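Local coordinates for esterase (uncultured bacterium pCosCE1, PDB 7ATL), which hydrolyses carboxylic esters as a family VIII carboxylesterase with a beta-lactamase-type fold and also shows promiscuous acyltransferase activity, at residues G203-G208 and D270-L275; D122-Q127 and I138-E143; S7-V12 and V38-A43. All coordinates share one frame; numbering follows the deposited sequence.

Contact 1. Residues G203-G208 and D270-L275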
ATOM      1  N   GLY A 203      11.644   1.401  15.098  1.00 35.89           N
ATOM      2  CA  GLY A 203      11.244   2.400  16.110  1.00 35.69           C
ATOM      3  C   GLY A 203       9.973   3.170  15.748  1.00 36.78           C
ATOM      4  O   GLY A 203       9.829   4.323  16.195  1.00 36.30           O
ATOM      5  N   LEU A 204       9.039   2.563  15.019  1.00 36.69           N
ATOM      6  CA  LEU A 204       7.800   3.252  14.564  1.00 37.04           C
ATOM      7  C   LEU A 204       6.993   3.681  15.794  1.00 34.82           C
ATOM      8  O   LEU A 204       6.950   2.920  16.757  1.00 32.65           O
ATOM      9  CB  LEU A 204       6.986   2.300  13.674  1.00 38.00           C
ATOM     10  CG  LEU A 204       7.676   1.766  12.408  1.00 36.70           C
ATOM     11  CD1 LEU A 204       6.683   1.009  11.551  1.00 36.85           C
ATOM     12  CD2 LEU A 204       8.320   2.872  11.592  1.00 35.70           C
ATOM     13  N   ARG A 205       6.343   4.840  15.765  1.00 35.24           N
ATOM     14  CA  ARG A 205       5.631   5.363  16.965  1.00 40.13           C
ATOM     15  C   ARG A 205       4.140   4.995  16.934  1.00 37.99           C
ATOM     16  O   ARG A 205       3.547   4.896  18.032  1.00 39.10           O
ATOM     17  CB  ARG A 205       5.814   6.879  17.136  1.00 45.19           C
ATOM     18  CG  ARG A 205       5.670   7.703  15.865  1.00 51.96           C
ATOM     19  CD  ARG A 205       5.729   9.198  16.132  1.00 55.17           C
ATOM     20  NE  ARG A 205       5.297   9.962  14.968  1.00 57.38           N
ATOM     21  CZ  ARG A 205       5.349  11.287  14.876  1.00 58.02           C
ATOM     22  NH1 ARG A 205       4.913  11.896  13.785  1.00 56.75           N
ATOM     23  NH2 ARG A 205       5.834  12.003  15.877  1.00 59.11           N
ATOM     24  N   ASN A 206       3.527   4.828  15.756  1.00 33.02           N
ATOM     25  CA  ASN A 206       2.049   4.877  15.679  1.00 31.79           C
ATOM     26  C   ASN A 206       1.509   4.161  14.436  1.00 31.68           C
ATOM     27  O   ASN A 206       0.690   4.754  13.707  1.00 29.34           O
ATOM     28  CB  ASN A 206       1.603   6.338  15.762  1.00 33.19           C
ATOM     29  CG  ASN A 206       0.122   6.471  16.015  1.00 32.24           C
ATOM     30  OD1 ASN A 206      -0.491   7.406  15.516  1.00 32.65           O
ATOM     31  ND2 ASN A 206      -0.449   5.526  16.754  1.00 31.47           N
ATOM     32  N   THR A 207       1.866   2.892  14.240  1.00 31.31           N
ATOM     33  CA  THR A 207       1.418   2.133  13.055  1.00 31.58           C
ATOM     34  C   THR A 207       1.014   0.720  13.481  1.00 30.80           C
ATOM     35  O   THR A 207       1.787   0.068  14.199  1.00 31.95           O
ATOM     36  CB  THR A 207       2.497   2.192  11.968  1.00 35.58           C
ATOM     37  OG1 THR A 207       2.547   3.541  11.482  1.00 35.58           O
ATOM     38  CG2 THR A 207       2.248   1.210  10.838  1.00 34.60           C
ATOM     39  N   GLY A 208      -0.151   0.264  13.024  1.00 27.69           N
ATOM     40  CA  GLY A 208      -0.678  -1.066  13.362  1.00 28.34           C
ATOM     41  C   GLY A 208      -1.933  -1.351  12.573  1.00 28.56           C
ATOM     42  O   GLY A 208      -2.078  -0.759  11.481  1.00 28.54           O
ATOM     43  N   ASP A 270       0.960   6.905  10.659  1.00 29.27           N
ATOM     44  CA  ASP A 270       1.297   8.315  10.347  1.00 28.63           C
ATOM     45  C   ASP A 270       2.349   8.338   9.247  1.00 26.80           C
ATOM     46  O   ASP A 270       2.935   7.304   8.961  1.00 28.56           O
ATOM     47  CB  ASP A 270       1.677   9.097  11.606  1.00 29.50           C
ATOM     48  CG  ASP A 270       2.949   8.641  12.274  1.00 31.42           C
ATOM     49  OD1 ASP A 270       3.671   7.855  11.637  1.00 32.45           O
ATOM     50  OD2 ASP A 270       3.204   9.087  13.431  1.00 34.80           O
ATOM     51  N   ALA A 271       2.532   9.502   8.643  1.00 27.76           N
ATOM     52  CA  ALA A 271       3.448   9.746   7.512  1.00 28.54           C
ATOM     53  C   ALA A 271       4.896   9.432   7.927  1.00 29.35           C
ATOM     54  O   ALA A 271       5.590   8.766   7.146  1.00 29.34           O
ATOM     55  CB  ALA A 271       3.258  11.168   7.038  1.00 28.14           C
ATOM     56  N   ASP A 272       5.331   9.840   9.123  1.00 30.65           N
ATOM     57  CA  ASP A 272       6.742   9.664   9.571  1.00 29.98           C
ATOM     58  C   ASP A 272       7.082   8.185   9.689  1.00 28.76           C
ATOM     59  O   ASP A 272       8.264   7.852   9.446  1.00 32.56           O
ATOM     60  CB  ASP A 272       7.048  10.371  10.893  1.00 30.74           C
ATOM     61  CG  ASP A 272       7.232  11.853  10.652  1.00 33.25           C
ATOM     62  OD1 ASP A 272       8.300  12.206  10.186  1.00 33.02           O
ATOM     63  OD2 ASP A 272       6.258  12.623  10.822  1.00 38.96           O
ATOM     64  N   ASP A 273       6.127   7.343  10.091  1.00 28.03           N
ATOM     65  CA  ASP A 273       6.356   5.878  10.171  1.00 27.74           C
ATOM     66  C   ASP A 273       6.532   5.390   8.730  1.00 25.88           C
ATOM     67  O   ASP A 273       7.463   4.659   8.481  1.00 26.09           O
ATOM     68  CB  ASP A 273       5.281   5.143  10.983  1.00 31.59           C
ATOM     69  CG  ASP A 273       5.379   5.235  12.510  1.00 31.84           C
ATOM     70  OD1 ASP A 273       6.439   5.628  13.050  1.00 31.77           O
ATOM     71  OD2 ASP A 273       4.380   4.897  13.160  1.00 34.16           O
ATOM     72  N   VAL A 274       5.752   5.886   7.780  1.00 26.26           N
ATOM     73  CA  VAL A 274       5.860   5.451   6.355  1.00 25.81           C
ATOM     74  C   VAL A 274       7.217   5.888   5.792  1.00 27.48           C
ATOM     75  O   VAL A 274       7.797   5.134   4.988  1.00 26.94           O
ATOM     76  CB  VAL A 274       4.681   5.997   5.525  1.00 25.19           C
ATOM     77  CG1 VAL A 274       4.819   5.708   4.033  1.00 24.77           C
ATOM     78  CG2 VAL A 274       3.355   5.473   6.057  1.00 25.21           C
ATOM     79  N   LEU A 275       7.714   7.058   6.189  1.00 28.83           N
ATOM     80  CA  LEU A 275       8.994   7.587   5.667  1.00 29.75           C
ATOM     81  C   LEU A 275      10.136   6.706   6.171  1.00 29.80           C
ATOM     82  O   LEU A 275      11.069   6.471   5.385  1.00 27.60           O
ATOM     83  CB  LEU A 275       9.192   9.038   6.103  1.00 33.37           C
ATOM     84  CG  LEU A 275      10.500   9.661   5.614  1.00 35.29           C
ATOM     85  CD1 LEU A 275      10.651   9.512   4.107  1.00 35.64           C
ATOM     86  CD2 LEU A 275      10.575  11.123   5.991  1.00 37.01           C
TER
HETATM   87  O   HOH W   1       3.876  11.531  11.358  1.00 38.95           O
HETATM   88  O   HOH W   2       2.623   4.250   8.899  1.00 24.71           O
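An irregular loop segment, 203-208, runs past the first turn of helix 271-283, its backbone closest where the CA atoms of L204 and D273 lie 5.3 Å apart. D273, buried on that first turn, carries the contact. Its CG stands anti to the carbonyl carbon (chi1 -78°), and the carboxylate receives two successive backbone N-H groups of the loop through the syn lone pairs of its two oxygens. R205 N reaches OD1 of D273 at 2.8 Å, and N206 N reaches OD2 of D273 at 2.7 Å. OD2 of D273 is gripped a second time, on its anti lone pair, by the hydroxyl of T207, whose OG1 lies 2.8 Å away. L204 crosses D273 obliquely, its CB and CD2 against OD1. The T207 hydroxyl also takes a hydrogen bond from a water that donates to D270 O.

R205 reaches across with its chain extended from CG to NE. Its NE meets D270 OD2 at 2.7 Å near the guanidinium edge, 27° out of the plane, a salt bridge whose hydrogen bond is bent (136°), on the syn lone pair. NH1 of R205 makes a longer salt bridge, 3.3 Å, to OD2 of D272, whose other oxygen pairs with R57. A second water lies in the guanidinium plane and joins NH1 of R205 to N and OD2 of D272. The other oxygen of D270, OD1, turns back to accept from D273 N at 2.9 Å. D270 is thus the N-cap of the helix while its OD2 holds R205. Three carboxylates crowd this helix start, where the helix dipole would probably help stabilise their charge. G203 closes helix 190-199 as the C-prime residue of a Schellman motif, so the contact joins one helix's C-terminal exit to another's capped N-terminus.

Contact 2. Residues D122-Q127 and I138-E143. With EDO (1,2-ethanediol), chain F.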
ATOM      1  N   ASP A 122      -6.797 -12.552  -7.294  1.00 23.48           N
ATOM      2  CA  ASP A 122      -7.532 -11.354  -7.765  1.00 26.07           C
ATOM      3  C   ASP A 122      -7.911 -10.490  -6.555  1.00 24.55           C
ATOM      4  O   ASP A 122      -7.474 -10.772  -5.428  1.00 24.54           O
ATOM      5  CB  ASP A 122      -8.746 -11.760  -8.616  1.00 28.34           C
ATOM      6  CG  ASP A 122      -9.139 -10.756  -9.696  1.00 31.43           C
ATOM      7  OD1 ASP A 122      -8.543  -9.643  -9.726  1.00 31.74           O
ATOM      8  OD2 ASP A 122     -10.063 -11.078 -10.491  1.00 36.32           O
ATOM      9  N   TYR A 123      -8.637  -9.416  -6.812  1.00 23.49           N
ATOM     10  CA  TYR A 123      -9.330  -8.595  -5.800  1.00 24.29           C
ATOM     11  C   TYR A 123     -10.806  -8.596  -6.187  1.00 25.65           C
ATOM     12  O   TYR A 123     -11.070  -8.579  -7.401  1.00 25.07           O
ATOM     13  CB  TYR A 123      -8.766  -7.176  -5.793  1.00 23.19           C
ATOM     14  CG  TYR A 123      -7.858  -6.825  -4.645  1.00 24.05           C
ATOM     15  CD1 TYR A 123      -8.188  -7.133  -3.330  1.00 24.86           C
ATOM     16  CD2 TYR A 123      -6.701  -6.087  -4.866  1.00 24.43           C
ATOM     17  CE1 TYR A 123      -7.361  -6.773  -2.277  1.00 24.36           C
ATOM     18  CE2 TYR A 123      -5.873  -5.706  -3.821  1.00 22.59           C
ATOM     19  CZ  TYR A 123      -6.200  -6.061  -2.531  1.00 22.89           C
ATOM     20  OH  TYR A 123      -5.372  -5.697  -1.520  1.00 23.03           O
ATOM     21  N   ARG A 124     -11.704  -8.643  -5.207  1.00 26.32           N
ATOM     22  CA  ARG A 124     -13.163  -8.578  -5.422  1.00 30.20           C
ATOM     23  C   ARG A 124     -13.483  -7.241  -6.086  1.00 31.04           C
ATOM     24  O   ARG A 124     -14.421  -7.204  -6.922  1.00 36.19           O
ATOM     25  CB  ARG A 124     -13.881  -8.733  -4.079  1.00 35.46           C
ATOM     26  CG  ARG A 124     -15.394  -8.880  -4.149  1.00 39.77           C
ATOM     27  CD  ARG A 124     -15.939  -8.980  -2.735  1.00 42.30           C
ATOM     28  NE  ARG A 124     -16.962  -7.962  -2.539  1.00 49.23           N
ATOM     29  CZ  ARG A 124     -16.977  -7.021  -1.598  1.00 52.75           C
ATOM     30  NH1 ARG A 124     -16.017  -6.921  -0.697  1.00 52.55           N
ATOM     31  NH2 ARG A 124     -17.995  -6.181  -1.545  1.00 63.14           N
ATOM     32  N   LEU A 125     -12.721  -6.194  -5.754  1.00 29.39           N
ATOM     33  CA  LEU A 125     -12.943  -4.830  -6.313  1.00 29.09           C
ATOM     34  C   LEU A 125     -12.503  -4.772  -7.783  1.00 30.14           C
ATOM     35  O   LEU A 125     -12.927  -3.805  -8.463  1.00 30.10           O
ATOM     36  CB  LEU A 125     -12.266  -3.762  -5.450  1.00 28.44           C
ATOM     37  CG  LEU A 125     -10.772  -3.922  -5.170  1.00 30.88           C
ATOM     38  CD1 LEU A 125      -9.928  -3.771  -6.421  1.00 30.57           C
ATOM     39  CD2 LEU A 125     -10.318  -2.912  -4.142  1.00 33.05           C
ATOM     40  N   SER A 126     -11.720  -5.750  -8.269  1.00 29.63           N
ATOM     41  CA  SER A 126     -11.353  -5.897  -9.704  1.00 30.95           C
ATOM     42  C   SER A 126     -12.397  -6.723 -10.449  1.00 34.53           C
ATOM     43  O   SER A 126     -12.206  -6.886 -11.674  1.00 33.28           O
ATOM     44  CB  SER A 126     -10.026  -6.545  -9.906  1.00 31.23           C
ATOM     45  OG  SER A 126      -9.049  -5.914  -9.121  1.00 35.22           O
ATOM     46  N   GLN A 127     -13.407  -7.264  -9.748  1.00 35.61           N
ATOM     47  CA  GLN A 127     -14.411  -8.169 -10.359  1.00 35.47           C
ATOM     48  C   GLN A 127     -15.729  -7.425 -10.484  1.00 35.25           C
ATOM     49  O   GLN A 127     -16.033  -6.592  -9.645  1.00 31.42           O
ATOM     50  CB  GLN A 127     -14.517  -9.458  -9.556  1.00 35.67           C
ATOM     51  CG  GLN A 127     -13.327 -10.384  -9.775  1.00 33.68           C
ATOM     52  CD  GLN A 127     -13.487 -11.676  -9.013  1.00 34.74           C
ATOM     53  OE1 GLN A 127     -14.517 -11.957  -8.383  1.00 37.25           O
ATOM     54  NE2 GLN A 127     -12.440 -12.475  -9.055  1.00 35.54           N
ATOM     55  N   ILE A 138     -15.805 -13.347  -0.324  1.00 25.94           N
ATOM     56  CA  ILE A 138     -14.402 -12.964  -0.053  1.00 27.89           C
ATOM     57  C   ILE A 138     -14.359 -11.457   0.241  1.00 26.90           C
ATOM     58  O   ILE A 138     -15.018 -10.674  -0.460  1.00 26.87           O
ATOM     59  CB  ILE A 138     -13.533 -13.389  -1.250  1.00 30.97           C
ATOM     60  CG1 ILE A 138     -13.467 -14.914  -1.331  1.00 31.88           C
ATOM     61  CG2 ILE A 138     -12.148 -12.765  -1.199  1.00 30.07           C
ATOM     62  CD1 ILE A 138     -13.130 -15.426  -2.698  1.00 33.51           C
ATOM     63  N   LYS A 139     -13.596 -11.071   1.256  1.00 26.28           N
ATOM     64  CA  LYS A 139     -13.414  -9.663   1.673  1.00 28.15           C
ATOM     65  C   LYS A 139     -12.051  -9.155   1.193  1.00 27.21           C
ATOM     66  O   LYS A 139     -11.080  -9.922   1.176  1.00 25.18           O
ATOM     67  CB  LYS A 139     -13.597  -9.579   3.191  1.00 30.79           C
ATOM     68  CG  LYS A 139     -14.941 -10.105   3.692  1.00 32.99           C
ATOM     69  CD  LYS A 139     -16.145  -9.353   3.127  1.00 35.37           C
ATOM     70  CE  LYS A 139     -17.435 -10.147   3.129  1.00 36.00           C
ATOM     71  NZ  LYS A 139     -18.395  -9.554   2.174  1.00 36.83           N
ATOM     72  N   ASP A 140     -11.988  -7.887   0.812  1.00 27.97           N
ATOM     73  CA  ASP A 140     -10.749  -7.261   0.282  1.00 28.47           C
ATOM     74  C   ASP A 140      -9.941  -6.625   1.414  1.00 27.09           C
ATOM     75  O   ASP A 140      -8.832  -6.175   1.113  1.00 30.13           O
ATOM     76  CB  ASP A 140     -11.080  -6.246  -0.816  1.00 28.56           C
ATOM     77  CG  ASP A 140     -11.483  -6.853  -2.152  1.00 29.99           C
ATOM     78  OD1 ASP A 140     -11.170  -8.066  -2.390  1.00 27.97           O
ATOM     79  OD2 ASP A 140     -12.069  -6.086  -2.986  1.00 30.69           O
ATOM     80  N   GLY A 141     -10.461  -6.575   2.646  1.00 26.33           N
ATOM     81  CA  GLY A 141      -9.734  -6.046   3.818  1.00 27.10           C
ATOM     82  C   GLY A 141     -10.186  -4.658   4.278  1.00 28.02           C
ATOM     83  O   GLY A 141      -9.672  -4.198   5.311  1.00 26.44           O
ATOM     84  N   MET A 142     -11.127  -3.989   3.603  1.00 31.22           N
ATOM     85  CA  MET A 142     -11.490  -2.572   3.931  1.00 30.68           C
ATOM     86  C   MET A 142     -12.956  -2.409   4.358  1.00 30.31           C
ATOM     87  O   MET A 142     -13.318  -1.298   4.811  1.00 29.36           O
ATOM     88  CB  MET A 142     -11.180  -1.677   2.731  1.00 30.68           C
ATOM     89  CG  MET A 142      -9.670  -1.542   2.525  1.00 30.86           C
ATOM     90  SD  MET A 142      -9.250  -0.889   0.899  1.00 30.74           S
ATOM     91  CE  MET A 142      -9.526  -2.352  -0.095  1.00 32.96           C
ATOM     92  N   GLU A 143     -13.735  -3.491   4.303  1.00 30.05           N
ATOM     93  CA  GLU A 143     -15.203  -3.514   4.527  1.00 29.24           C
ATOM     94  C   GLU A 143     -15.517  -4.217   5.852  1.00 30.01           C
ATOM     95  O   GLU A 143     -14.613  -4.850   6.423  1.00 31.17           O
ATOM     96  CB  GLU A 143     -15.907  -4.218   3.362  1.00 30.23           C
ATOM     97  CG  GLU A 143     -15.655  -5.723   3.287  1.00 27.96           C
ATOM     98  CD  GLU A 143     -14.353  -6.052   2.576  1.00 28.06           C
ATOM     99  OE1 GLU A 143     -14.391  -6.155   1.344  1.00 26.22           O
ATOM    100  OE2 GLU A 143     -13.293  -6.142   3.255  1.00 27.53           O
TER
HETATM  101  C1  EDO F 405     -19.129 -10.442  -0.847  0.50 21.72           C
HETATM  102  O1  EDO F 405     -17.798 -10.289  -0.328  0.50 19.75           O
HETATM  103  C2  EDO F 405     -19.477  -9.517  -1.957  0.50 21.69           C
HETATM  104  O2  EDO F 405     -20.810  -9.585  -2.404  0.50 22.83           O
HETATM  105  O   HOH W   3      -6.127  -6.264   0.872  1.00 18.13           O
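R124 and E143 meet tip to tip in a salt bridge, NH1 of R124 lying 2.7 Å from OE1 of E143 at the edge of the guanidinium, with the two flat groups 40° apart. R124 leaves with CG anti to its backbone N and bends at chi3 to get there; its NH2 has a second acidic partner in E248. E143 folds back over its own loop: OE1 of E143 also accepts from D140 N at 3.0 Å, nearly straight at 171° but from above the carboxylate plane, and OE2 takes G141 N on its syn lone pair.

D140 reaches into the 3-10 turn 124-126. OD1 of D140 accepts R124 N through its syn lone pair at 2.9 Å, and OD2 of D140 has a weak bond from L125 N at 2.8 Å, so the carboxylate receives the two leading N-H groups of the turn. Beside it, D140 OD1 comes to the edge of the Y123 ring, 3.3 Å from CD1, ring and carboxylate planes 76° apart. A water in the ring plane accepts a hydrogen bond from the Y123 hydroxyl and donates one to D140 O, and the same hydroxyl bonds to K68 NZ. With S65 and K68 forming an SxxK pattern, Y123 probably fills the tyrosine position of the family VIII catalytic triad, as in class C beta-lactamases.

Farther out, CD of R124 rests against I138 O, and an ethanediol, probably from the crystallisation liquor, sets its O1 over one guanidinium face while accepting a hydrogen bond from K139 NZ. CG of L125 lies against D140 OD2, and L125 crosses M142 at about a right angle, CD2 of L125 4.2 Å from CE of M142; both leucine and methionine also touch I247 of strand 246-249.

Contact 3. Residues S7-V12 and V38-A43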
ATOM      1  N   SER A   7      13.100  26.769  -1.695  1.00 45.15           N
ATOM      2  CA  SER A   7      12.582  26.833  -3.081  1.00 46.98           C
ATOM      3  C   SER A   7      11.619  25.655  -3.323  1.00 47.77           C
ATOM      4  O   SER A   7      10.603  25.826  -4.010  1.00 43.18           O
ATOM      5  CB  SER A   7      13.733  26.801  -4.034  1.00 43.97           C
ATOM      6  OG  SER A   7      13.429  27.575  -5.163  1.00 44.31           O
ATOM      7  N   LEU A   8      11.966  24.487  -2.776  1.00 46.21           N
ATOM      8  CA  LEU A   8      11.179  23.234  -2.839  1.00 43.52           C
ATOM      9  C   LEU A   8       9.900  23.426  -2.023  1.00 39.78           C
ATOM     10  O   LEU A   8       8.789  23.223  -2.577  1.00 35.05           O
ATOM     11  CB  LEU A   8      12.050  22.113  -2.265  1.00 43.15           C
ATOM     12  CG  LEU A   8      11.387  20.746  -2.131  1.00 42.04           C
ATOM     13  CD1 LEU A   8      11.571  19.932  -3.399  1.00 43.81           C
ATOM     14  CD2 LEU A   8      11.968  20.007  -0.943  1.00 42.01           C
ATOM     15  N   ALA A   9      10.072  23.804  -0.756  1.00 38.07           N
ATOM     16  CA  ALA A   9       8.974  24.173   0.165  1.00 40.71           C
ATOM     17  C   ALA A   9       7.964  25.077  -0.576  1.00 41.55           C
ATOM     18  O   ALA A   9       6.756  24.780  -0.544  1.00 44.29           O
ATOM     19  CB  ALA A   9       9.544  24.795   1.422  1.00 37.13           C
ATOM     20  N   LYS A  10       8.445  26.095  -1.284  1.00 44.47           N
ATOM     21  CA  LYS A  10       7.624  27.007  -2.120  1.00 52.00           C
ATOM     22  C   LYS A  10       6.749  26.138  -3.037  1.00 46.63           C
ATOM     23  O   LYS A  10       5.521  26.197  -2.886  1.00 40.86           O
ATOM     24  CB  LYS A  10       8.550  27.989  -2.865  1.00 65.99           C
ATOM     25  CG  LYS A  10       7.898  29.089  -3.709  1.00 76.13           C
ATOM     26  CD  LYS A  10       6.816  29.915  -3.008  1.00 85.22           C
ATOM     27  CE  LYS A  10       7.225  30.500  -1.668  1.00 88.95           C
ATOM     28  NZ  LYS A  10       8.252  31.561  -1.804  1.00 87.76           N
ATOM     29  N   ARG A  11       7.366  25.333  -3.913  1.00 44.81           N
ATOM     30  CA  ARG A  11       6.688  24.599  -5.022  1.00 43.10           C
ATOM     31  C   ARG A  11       5.664  23.614  -4.445  1.00 42.30           C
ATOM     32  O   ARG A  11       4.504  23.598  -4.926  1.00 40.22           O
ATOM     33  CB  ARG A  11       7.710  23.848  -5.885  1.00 43.59           C
ATOM     34  CG  ARG A  11       8.600  24.737  -6.744  1.00 41.90           C
ATOM     35  CD  ARG A  11       9.419  23.940  -7.742  1.00 45.51           C
ATOM     36  NE  ARG A  11      10.301  22.938  -7.124  1.00 47.10           N
ATOM     37  CZ  ARG A  11      11.513  23.158  -6.601  1.00 46.48           C
ATOM     38  NH1 ARG A  11      12.043  24.370  -6.581  1.00 49.74           N
ATOM     39  NH2 ARG A  11      12.193  22.154  -6.075  1.00 48.33           N
ATOM     40  N   VAL A  12       6.075  22.850  -3.432  1.00 41.56           N
ATOM     41  CA  VAL A  12       5.272  21.745  -2.830  1.00 44.70           C
ATOM     42  C   VAL A  12       4.067  22.344  -2.097  1.00 48.23           C
ATOM     43  O   VAL A  12       2.926  21.949  -2.434  1.00 52.17           O
ATOM     44  CB  VAL A  12       6.132  20.871  -1.903  1.00 42.38           C
ATOM     45  CG1 VAL A  12       5.293  19.876  -1.124  1.00 42.48           C
ATOM     46  CG2 VAL A  12       7.212  20.158  -2.694  1.00 42.09           C
ATOM     47  N   VAL A  38      15.091  14.781   6.582  1.00 31.51           N
ATOM     48  CA  VAL A  38      13.793  15.411   6.233  1.00 31.15           C
ATOM     49  C   VAL A  38      14.108  16.833   5.745  1.00 30.59           C
ATOM     50  O   VAL A  38      14.464  17.671   6.561  1.00 34.69           O
ATOM     51  CB  VAL A  38      12.841  15.345   7.449  1.00 32.70           C
ATOM     52  CG1 VAL A  38      11.627  16.258   7.319  1.00 36.83           C
ATOM     53  CG2 VAL A  38      12.400  13.926   7.755  1.00 29.03           C
ATOM     54  N   ILE A  39      14.041  17.084   4.440  1.00 30.52           N
ATOM     55  CA  ILE A  39      14.232  18.442   3.851  1.00 30.74           C
ATOM     56  C   ILE A  39      12.886  19.182   3.773  1.00 32.31           C
ATOM     57  O   ILE A  39      12.911  20.402   3.661  1.00 35.88           O
ATOM     58  CB  ILE A  39      14.928  18.366   2.477  1.00 31.12           C
ATOM     59  CG1 ILE A  39      14.065  17.653   1.433  1.00 31.45           C
ATOM     60  CG2 ILE A  39      16.296  17.710   2.587  1.00 32.71           C
ATOM     61  CD1 ILE A  39      14.472  17.908   0.003  1.00 29.72           C
ATOM     62  N   TYR A  40      11.746  18.496   3.821  1.00 34.69           N
ATOM     63  CA  TYR A  40      10.398  19.128   3.806  1.00 36.27           C
ATOM     64  C   TYR A  40       9.395  18.261   4.586  1.00 37.81           C
ATOM     65  O   TYR A  40       9.345  17.040   4.351  1.00 33.11           O
ATOM     66  CB  TYR A  40       9.932  19.349   2.366  1.00 34.35           C
ATOM     67  CG  TYR A  40       8.540  19.910   2.235  1.00 35.58           C
ATOM     68  CD1 TYR A  40       8.321  21.277   2.235  1.00 35.94           C
ATOM     69  CD2 TYR A  40       7.427  19.084   2.117  1.00 38.62           C
ATOM     70  CE1 TYR A  40       7.047  21.813   2.098  1.00 36.99           C
ATOM     71  CE2 TYR A  40       6.139  19.600   1.993  1.00 37.97           C
ATOM     72  CZ  TYR A  40       5.950  20.975   1.983  1.00 38.94           C
ATOM     73  OH  TYR A  40       4.708  21.520   1.860  1.00 38.22           O
ATOM     74  N   ALA A  41       8.608  18.887   5.472  1.00 37.50           N
ATOM     75  CA  ALA A  41       7.538  18.250   6.282  1.00 35.62           C
ATOM     76  C   ALA A  41       6.362  19.214   6.418  1.00 37.99           C
ATOM     77  O   ALA A  41       6.569  20.274   7.000  1.00 37.96           O
ATOM     78  CB  ALA A  41       8.055  17.890   7.652  1.00 33.12           C
ATOM     79  N   ASN A  42       5.162  18.858   5.959  1.00 40.89           N
ATOM     80  CA  ASN A  42       4.029  19.816   6.017  1.00 40.70           C
ATOM     81  C   ASN A  42       2.673  19.116   6.103  1.00 38.24           C
ATOM     82  O   ASN A  42       2.371  18.306   5.226  1.00 38.41           O
ATOM     83  CB  ASN A  42       4.067  20.771   4.827  1.00 44.18           C
ATOM     84  CG  ASN A  42       3.236  22.002   5.095  1.00 46.88           C
ATOM     85  OD1 ASN A  42       3.226  22.513   6.215  1.00 49.27           O
ATOM     86  ND2 ASN A  42       2.512  22.450   4.089  1.00 50.32           N
ATOM     87  N   ALA A  43       1.877  19.490   7.110  1.00 37.14           N
ATOM     88  CA  ALA A  43       0.432  19.185   7.240  1.00 34.77           C
ATOM     89  C   ALA A  43      -0.366  20.340   6.635  1.00 33.34           C
ATOM     90  O   ALA A  43      -0.105  21.459   7.035  1.00 34.26           O
ATOM     91  CB  ALA A  43       0.098  19.002   8.696  1.00 33.22           C
TER
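The ring of Y40 takes V12 over one face, CB of V12 lying 4.2 Å from the ring centroid and 22° off the normal, a CH-pi contact offset toward the rim. CG1 of V12, anti to its backbone N, reaches the hydroxyl end of the ring, 3.2 Å from CE2 of Y40. A9 comes in obliquely along the CD1-CE1 side, its CA 3.6 Å from CE1 of Y40, and its CB packs against CD1 of the ring. Y40 stands with CG anti to the backbone N (chi1 177°), which carries the ring out from the strand to the helix. At the tip, N42 ND2 makes a weak bond to Y40 OH, and Q13 another.

Helix 3-21 thus packs on strand 37-44, an outermost strand of the antiparallel sheet that forms the core of the beta-lactamase-type fold; the axes of segments 7-12 and 40-43 pass 9.5 Å apart at -31°. I39 and Y40 form a classic beta bulge opposite I32. CD1 of I39 meets CD2 of L8 at 3.4 Å, the two side chains crossing at about a right angle, and the same L8 methyl lies against CB of Y40. V12 also touches I376 and A379 of helix 372-381.

Contacts 1 and 3 share a sheet: A271 and L275 of 270-275 pack on strand 27-34, the neighbour of strand 37-44 in contact 3, and the two meet where L275 CD2 touches V38 CG2. Contact 2 lies on the opposite side of the chain's centre from both, its centre about 26 Å from that of contact 1 and about 36 Å from that of contact 3. Contact 3 is a buried, almost wholly apolar helix-on-sheet interface. Contact 1 joins a loop to a helix N-terminus and contact 2 joins two loops, both through aspartates that bind consecutive backbone N-H groups and through arginine salt bridges, the first partly buried, the second buried beside the probable catalytic tyrosine.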